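Local coordinates for protein 3-guanidinopropionase (Pseudomonas aeruginosa, PDB 3NIQ) that hydrolyses 3-guanidinopropanoate to beta-alanine and urea with two manganese ions per subunit, as a homohexameric member of the arginase family, at residues H72-V83 and F304-A315. Residues are numbered along the deposited sequence; the frame is centred on the assembly and turned at random.
Sequences HHVSRIAPYDLV and FELLCLLAESAA
H72 and E305 make the polar link: H72 NE2 donates to E305 OE1 over 2.7 Å, nearly straight (166°). The carboxylate oxygen lies in the imidazole plane, yet the proton reaches it from above the carboxylate plane, the two flat groups standing almost perpendicular. With CG anti to the backbone N (chi1 -161°), the H72 ring reaches down to the helix, while its other nitrogen, ND1, accepts from V74 N at 3.2 Å; bonds at both nitrogens fix the ring's rotation. R270 and Q266 of helix 262-270 bind the same carboxylate, R270 by a salt bridge, so E305 is probably ionised.

The apolar part centres on P79, a knob seated among F304, L307, C308 and A311. Its CB rests 3.7 Å from L307 CG, its CG meets F304 CE1 obliquely, and the same CG also lies over the centre of one face of the Y80 ring. Y80 brings its ring end against L307, CE1 to CD2 3.5 Å, and its OH to the edge of the F304 ring. The sulfur of C308 lies over one face of the F304 ring, offset toward its rim, and faces the edge of the H72 imidazole.

Nearer the C-terminal end of the helix, I77 lies across the E312 side chain, its CD1 3.5 Å from E312 CD, while the carboxylate itself pairs with R273. L82 CD1 touches the methylene CG of E312, and V83 closes the row, its CG2 against A311 CB and its CG1 3.9 Å from A315 CB.

In helix 294-317, L306, L307 and L310 pack on L120 of strand 118-123 in the parallel sheet, while 72-83 lies against a different side of the helix. This is outer-layer packing of the alpha/beta/alpha arginase fold, away from the manganese site.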
ATOM      1  N   HIS A  72      -6.347 -25.693 -19.738  1.00 25.46           N
ATOM      2  CA  HIS A  72      -5.132 -25.032 -20.160  1.00 25.74           C
ATOM      3  C   HIS A  72      -5.223 -24.611 -21.627  1.00 25.82           C
ATOM      4  O   HIS A  72      -5.599 -25.420 -22.476  1.00 27.16           O
ATOM      5  CB  HIS A  72      -3.930 -25.955 -19.930  1.00 24.88           C
ATOM      6  CG  HIS A  72      -2.633 -25.224 -19.908  1.00 23.40           C
ATOM      7  ND1 HIS A  72      -2.091 -24.646 -21.035  1.00 21.27           N
ATOM      8  CD2 HIS A  72      -1.787 -24.942 -18.889  1.00 18.74           C
ATOM      9  CE1 HIS A  72      -0.954 -24.053 -20.714  1.00 22.68           C
ATOM     10  NE2 HIS A  72      -0.752 -24.209 -19.416  1.00 20.15           N
ATOM     11  N   HIS A  73      -4.869 -23.361 -21.944  1.00 25.93           N
ATOM     12  CA  HIS A  73      -5.205 -22.817 -23.276  1.00 25.38           C
ATOM     13  C   HIS A  73      -4.209 -23.254 -24.343  1.00 25.77           C
ATOM     14  O   HIS A  73      -4.493 -23.163 -25.534  1.00 25.49           O
ATOM     15  CB  HIS A  73      -5.413 -21.279 -23.277  1.00 24.30           C
ATOM     16  CG  HIS A  73      -4.145 -20.479 -23.355  1.00 23.70           C
ATOM     17  ND1 HIS A  73      -3.329 -20.263 -22.264  1.00 22.21           N
ATOM     18  CD2 HIS A  73      -3.565 -19.823 -24.391  1.00 22.32           C
ATOM     19  CE1 HIS A  73      -2.294 -19.526 -22.625  1.00 23.39           C
ATOM     20  NE2 HIS A  73      -2.411 -19.245 -23.911  1.00 26.70           N
ATOM     21  N   VAL A  74      -3.046 -23.732 -23.921  1.00 25.64           N
ATOM     22  CA  VAL A  74      -2.061 -24.193 -24.886  1.00 25.39           C
ATOM     23  C   VAL A  74      -2.177 -25.705 -25.033  1.00 26.32           C
ATOM     24  O   VAL A  74      -2.417 -26.210 -26.122  1.00 25.48           O
ATOM     25  CB  VAL A  74      -0.635 -23.798 -24.456  1.00 25.91           C
ATOM     26  CG1 VAL A  74       0.403 -24.244 -25.501  1.00 25.46           C
ATOM     27  CG2 VAL A  74      -0.570 -22.279 -24.178  1.00 24.25           C
ATOM     28  N   SER A  75      -2.008 -26.416 -23.926  1.00 26.18           N
ATOM     29  CA  SER A  75      -1.986 -27.870 -23.950  1.00 27.03           C
ATOM     30  C   SER A  75      -3.395 -28.465 -24.078  1.00 27.10           C
ATOM     31  O   SER A  75      -3.564 -29.589 -24.532  1.00 26.12           O
ATOM     32  CB  SER A  75      -1.285 -28.383 -22.695  1.00 26.00           C
ATOM     33  OG  SER A  75      -2.068 -28.144 -21.538  1.00 26.22           O
ATOM     34  N   ARG A  76      -4.397 -27.688 -23.684  1.00 28.04           N
ATOM     35  CA  ARG A  76      -5.795 -28.127 -23.683  1.00 28.86           C
ATOM     36  C   ARG A  76      -6.024 -29.281 -22.699  1.00 28.48           C
ATOM     37  O   ARG A  76      -7.046 -29.959 -22.743  1.00 28.92           O
ATOM     38  CB  ARG A  76      -6.270 -28.443 -25.113  1.00 29.96           C
ATOM     39  CG  ARG A  76      -6.231 -27.215 -26.032  1.00 34.29           C
ATOM     40  CD  ARG A  76      -6.466 -27.593 -27.485  1.00 45.30           C
ATOM     41  NE  ARG A  76      -6.560 -26.423 -28.368  1.00 57.48           N
ATOM     42  CZ  ARG A  76      -7.697 -25.827 -28.731  1.00 57.10           C
ATOM     43  NH1 ARG A  76      -8.872 -26.270 -28.289  1.00 52.62           N
ATOM     44  NH2 ARG A  76      -7.662 -24.778 -29.544  1.00 54.23           N
ATOM     45  N   ILE A  77      -5.069 -29.481 -21.792  1.00 26.85           N
ATOM     46  CA  ILE A  77      -5.285 -30.376 -20.661  1.00 25.81           C
ATOM     47  C   ILE A  77      -6.427 -29.846 -19.805  1.00 26.03           C
ATOM     48  O   ILE A  77      -6.495 -28.649 -19.510  1.00 25.82           O
ATOM     49  CB  ILE A  77      -4.016 -30.544 -19.809  1.00 25.61           C
ATOM     50  CG1 ILE A  77      -2.891 -31.143 -20.674  1.00 26.65           C
ATOM     51  CG2 ILE A  77      -4.316 -31.411 -18.567  1.00 23.06           C
ATOM     52  CD1 ILE A  77      -1.463 -31.076 -20.072  1.00 25.43           C
ATOM     53  N   ALA A  78      -7.346 -30.737 -19.446  1.00 24.74           N
ATOM     54  CA  ALA A  78      -8.426 -30.406 -18.539  1.00 25.71           C
ATOM     55  C   ALA A  78      -8.217 -31.313 -17.321  1.00 25.83           C
ATOM     56  O   ALA A  78      -8.727 -32.436 -17.288  1.00 26.26           O
ATOM     57  CB  ALA A  78      -9.783 -30.669 -19.211  1.00 26.71           C
ATOM     58  N   PRO A  79      -7.435 -30.833 -16.325  1.00 25.71           N
ATOM     59  CA  PRO A  79      -6.943 -31.681 -15.234  1.00 25.80           C
ATOM     60  C   PRO A  79      -8.042 -32.405 -14.452  1.00 26.20           C
ATOM     61  O   PRO A  79      -7.876 -33.576 -14.097  1.00 26.77           O
ATOM     62  CB  PRO A  79      -6.192 -30.700 -14.321  1.00 25.16           C
ATOM     63  CG  PRO A  79      -6.723 -29.355 -14.663  1.00 24.04           C
ATOM     64  CD  PRO A  79      -7.038 -29.425 -16.141  1.00 24.80           C
ATOM     65  N   TYR A  80      -9.139 -31.713 -14.184  1.00 25.90           N
ATOM     66  CA  TYR A  80     -10.187 -32.261 -13.349  1.00 27.01           C
ATOM     67  C   TYR A  80     -10.991 -33.348 -14.056  1.00 27.65           C
ATOM     68  O   TYR A  80     -11.600 -34.168 -13.382  1.00 28.14           O
ATOM     69  CB  TYR A  80     -11.095 -31.148 -12.827  1.00 26.62           C
ATOM     70  CG  TYR A  80     -10.294 -29.953 -12.368  1.00 26.53           C
ATOM     71  CD1 TYR A  80      -9.391 -30.053 -11.298  1.00 25.30           C
ATOM     72  CD2 TYR A  80     -10.415 -28.729 -13.017  1.00 24.81           C
ATOM     73  CE1 TYR A  80      -8.640 -28.941 -10.893  1.00 27.21           C
ATOM     74  CE2 TYR A  80      -9.669 -27.636 -12.630  1.00 25.86           C
ATOM     75  CZ  TYR A  80      -8.783 -27.746 -11.573  1.00 26.96           C
ATOM     76  OH  TYR A  80      -8.044 -26.655 -11.202  1.00 26.22           O
ATOM     77  N   ASP A  81     -10.999 -33.332 -15.395  1.00 28.35           N
ATOM     78  CA  ASP A  81     -11.609 -34.417 -16.182  1.00 29.51           C
ATOM     79  C   ASP A  81     -10.665 -35.599 -16.270  1.00 29.22           C
ATOM     80  O   ASP A  81     -11.101 -36.744 -16.143  1.00 30.15           O
ATOM     81  CB  ASP A  81     -12.011 -33.967 -17.596  1.00 30.44           C
ATOM     82  CG  ASP A  81     -13.179 -32.984 -17.593  1.00 31.88           C
ATOM     83  OD1 ASP A  81     -14.000 -33.020 -16.660  1.00 32.44           O
ATOM     84  OD2 ASP A  81     -13.272 -32.175 -18.532  1.00 36.05           O
ATOM     85  N   LEU A  82      -9.372 -35.316 -16.440  1.00 27.79           N
ATOM     86  CA  LEU A  82      -8.357 -36.366 -16.511  1.00 27.94           C
ATOM     87  C   LEU A  82      -8.287 -37.220 -15.254  1.00 27.26           C
ATOM     88  O   LEU A  82      -8.264 -38.441 -15.346  1.00 28.09           O
ATOM     89  CB  LEU A  82      -6.966 -35.792 -16.801  1.00 27.59           C
ATOM     90  CG  LEU A  82      -6.609 -35.513 -18.239  1.00 30.34           C
ATOM     91  CD1 LEU A  82      -5.100 -35.251 -18.318  1.00 30.79           C
ATOM     92  CD2 LEU A  82      -7.014 -36.723 -19.113  1.00 33.05           C
ATOM     93  N   VAL A  83      -8.246 -36.582 -14.086  1.00 25.61           N
ATOM     94  CA  VAL A  83      -8.059 -37.313 -12.817  1.00 23.81           C
ATOM     95  C   VAL A  83      -8.825 -36.641 -11.690  1.00 23.51           C
ATOM     96  O   VAL A  83      -9.397 -35.559 -11.880  1.00 23.26           O
ATOM     97  CB  VAL A  83      -6.552 -37.404 -12.413  1.00 23.96           C
ATOM     98  CG1 VAL A  83      -5.717 -37.962 -13.558  1.00 23.03           C
ATOM     99  CG2 VAL A  83      -6.017 -36.030 -11.985  1.00 21.81           C
ATOM    100  N   PHE A 304      -1.502 -24.136 -11.090  1.00 17.46           N
ATOM    101  CA  PHE A 304      -2.311 -24.670 -12.186  1.00 19.02           C
ATOM    102  C   PHE A 304      -1.459 -25.242 -13.327  1.00 19.41           C
ATOM    103  O   PHE A 304      -1.776 -26.312 -13.854  1.00 21.11           O
ATOM    104  CB  PHE A 304      -3.277 -23.618 -12.728  1.00 19.38           C
ATOM    105  CG  PHE A 304      -4.205 -24.156 -13.785  1.00 19.97           C
ATOM    106  CD1 PHE A 304      -5.285 -24.956 -13.437  1.00 20.45           C
ATOM    107  CD2 PHE A 304      -3.986 -23.885 -15.127  1.00 22.34           C
ATOM    108  CE1 PHE A 304      -6.130 -25.483 -14.400  1.00 20.52           C
ATOM    109  CE2 PHE A 304      -4.861 -24.415 -16.114  1.00 21.26           C
ATOM    110  CZ  PHE A 304      -5.915 -25.192 -15.737  1.00 21.46           C
ATOM    111  N   GLU A 305      -0.400 -24.533 -13.733  1.00 18.85           N
ATOM    112  CA  GLU A 305       0.461 -25.034 -14.815  1.00 19.22           C
ATOM    113  C   GLU A 305       0.983 -26.433 -14.437  1.00 18.93           C
ATOM    114  O   GLU A 305       0.975 -27.347 -15.253  1.00 19.76           O
ATOM    115  CB  GLU A 305       1.661 -24.118 -15.072  1.00 18.50           C
ATOM    116  CG  GLU A 305       1.333 -22.675 -15.451  1.00 19.20           C
ATOM    117  CD  GLU A 305       0.955 -22.532 -16.909  1.00 20.95           C
ATOM    118  OE1 GLU A 305       1.240 -23.463 -17.700  1.00 19.75           O
ATOM    119  OE2 GLU A 305       0.361 -21.492 -17.257  1.00 19.50           O
ATOM    120  N   LEU A 306       1.434 -26.565 -13.193  1.00 18.40           N
ATOM    121  CA  LEU A 306       1.980 -27.823 -12.664  1.00 17.44           C
ATOM    122  C   LEU A 306       0.917 -28.904 -12.503  1.00 18.64           C
ATOM    123  O   LEU A 306       1.193 -30.090 -12.734  1.00 18.28           O
ATOM    124  CB  LEU A 306       2.654 -27.582 -11.314  1.00 16.34           C
ATOM    125  CG  LEU A 306       3.957 -26.802 -11.351  1.00 13.98           C
ATOM    126  CD1 LEU A 306       4.310 -26.341  -9.931  1.00 15.16           C
ATOM    127  CD2 LEU A 306       5.085 -27.614 -11.970  1.00 15.35           C
ATOM    128  N   LEU A 307      -0.293 -28.493 -12.105  1.00 18.42           N
ATOM    129  CA  LEU A 307      -1.406 -29.418 -11.942  1.00 18.89           C
ATOM    130  C   LEU A 307      -1.693 -30.142 -13.256  1.00 18.91           C
ATOM    131  O   LEU A 307      -1.936 -31.344 -13.280  1.00 19.39           O
ATOM    132  CB  LEU A 307      -2.669 -28.684 -11.465  1.00 16.96           C
ATOM    133  CG  LEU A 307      -4.008 -29.428 -11.555  1.00 19.72           C
ATOM    134  CD1 LEU A 307      -3.976 -30.749 -10.774  1.00 20.57           C
ATOM    135  CD2 LEU A 307      -5.156 -28.560 -11.039  1.00 18.22           C
ATOM    136  N   CYS A 308      -1.675 -29.397 -14.346  1.00 19.51           N
ATOM    137  CA  CYS A 308      -1.983 -29.981 -15.640  1.00 20.80           C
ATOM    138  C   CYS A 308      -1.011 -31.106 -15.955  1.00 20.80           C
ATOM    139  O   CYS A 308      -1.407 -32.140 -16.489  1.00 20.71           O
ATOM    140  CB  CYS A 308      -1.973 -28.918 -16.738  1.00 20.26           C
ATOM    141  SG  CYS A 308      -3.378 -27.763 -16.583  1.00 22.52           S
ATOM    142  N   LEU A 309       0.256 -30.909 -15.616  1.00 21.47           N
ATOM    143  CA  LEU A 309       1.270 -31.925 -15.890  1.00 21.59           C
ATOM    144  C   LEU A 309       1.188 -33.104 -14.941  1.00 21.62           C
ATOM    145  O   LEU A 309       1.359 -34.250 -15.360  1.00 22.74           O
ATOM    146  CB  LEU A 309       2.668 -31.317 -15.867  1.00 21.95           C
ATOM    147  CG  LEU A 309       2.905 -30.117 -16.780  1.00 24.99           C
ATOM    148  CD1 LEU A 309       4.372 -29.722 -16.742  1.00 26.46           C
ATOM    149  CD2 LEU A 309       2.453 -30.427 -18.219  1.00 25.91           C
ATOM    150  N   LEU A 310       0.906 -32.839 -13.672  1.00 20.68           N
ATOM    151  CA  LEU A 310       0.728 -33.932 -12.726  1.00 20.85           C
ATOM    152  C   LEU A 310      -0.520 -34.757 -13.047  1.00 21.58           C
ATOM    153  O   LEU A 310      -0.519 -35.974 -12.877  1.00 21.63           O
ATOM    154  CB  LEU A 310       0.625 -33.416 -11.289  1.00 20.44           C
ATOM    155  CG  LEU A 310       1.872 -32.752 -10.708  1.00 21.75           C
ATOM    156  CD1 LEU A 310       1.495 -32.023  -9.414  1.00 21.71           C
ATOM    157  CD2 LEU A 310       2.936 -33.831 -10.413  1.00 23.90           C
ATOM    158  N   ALA A 311      -1.590 -34.093 -13.465  1.00 21.51           N
ATOM    159  CA  ALA A 311      -2.784 -34.812 -13.904  1.00 22.46           C
ATOM    160  C   ALA A 311      -2.417 -35.850 -14.972  1.00 23.42           C
ATOM    161  O   ALA A 311      -2.854 -36.996 -14.882  1.00 23.93           O
ATOM    162  CB  ALA A 311      -3.841 -33.846 -14.436  1.00 22.06           C
ATOM    163  N   GLU A 312      -1.626 -35.453 -15.969  1.00 24.49           N
ATOM    164  CA  GLU A 312      -1.216 -36.382 -17.028  1.00 26.20           C
ATOM    165  C   GLU A 312      -0.397 -37.553 -16.476  1.00 27.09           C
ATOM    166  O   GLU A 312      -0.605 -38.689 -16.877  1.00 25.90           O
ATOM    167  CB  GLU A 312      -0.442 -35.676 -18.139  1.00 27.02           C
ATOM    168  CG  GLU A 312      -1.305 -34.787 -19.031  1.00 28.37           C
ATOM    169  CD  GLU A 312      -0.679 -34.519 -20.388  1.00 28.50           C
ATOM    170  OE1 GLU A 312      -1.429 -34.507 -21.381  1.00 31.49           O
ATOM    171  OE2 GLU A 312       0.551 -34.284 -20.471  1.00 28.32           O
ATOM    172  N   SER A 313       0.531 -37.277 -15.561  1.00 27.56           N
ATOM    173  CA  SER A 313       1.313 -38.359 -14.957  1.00 27.77           C
ATOM    174  C   SER A 313       0.414 -39.291 -14.165  1.00 27.06           C
ATOM    175  O   SER A 313       0.515 -40.508 -14.305  1.00 27.66           O
ATOM    176  CB  SER A 313       2.446 -37.825 -14.065  1.00 28.62           C
ATOM    177  OG  SER A 313       3.469 -37.239 -14.846  1.00 29.63           O
ATOM    178  N   ALA A 314      -0.473 -38.732 -13.347  1.00 25.80           N
ATOM    179  CA  ALA A 314      -1.398 -39.553 -12.569  1.00 26.44           C
ATOM    180  C   ALA A 314      -2.316 -40.380 -13.481  1.00 27.72           C
ATOM    181  O   ALA A 314      -2.729 -41.493 -13.120  1.00 27.93           O
ATOM    182  CB  ALA A 314      -2.227 -38.710 -11.606  1.00 26.44           C
ATOM    183  N   ALA A 315      -2.619 -39.837 -14.658  1.00 28.28           N
ATOM    184  CA  ALA A 315      -3.524 -40.497 -15.599  1.00 30.49           C
ATOM    185  C   ALA A 315      -2.823 -41.708 -16.207  1.00 31.90           C
ATOM    186  O   ALA A 315      -3.428 -42.773 -16.334  1.00 32.20           O
ATOM    187  CB  ALA A 315      -3.988 -39.518 -16.715  1.00 30.30           C
TER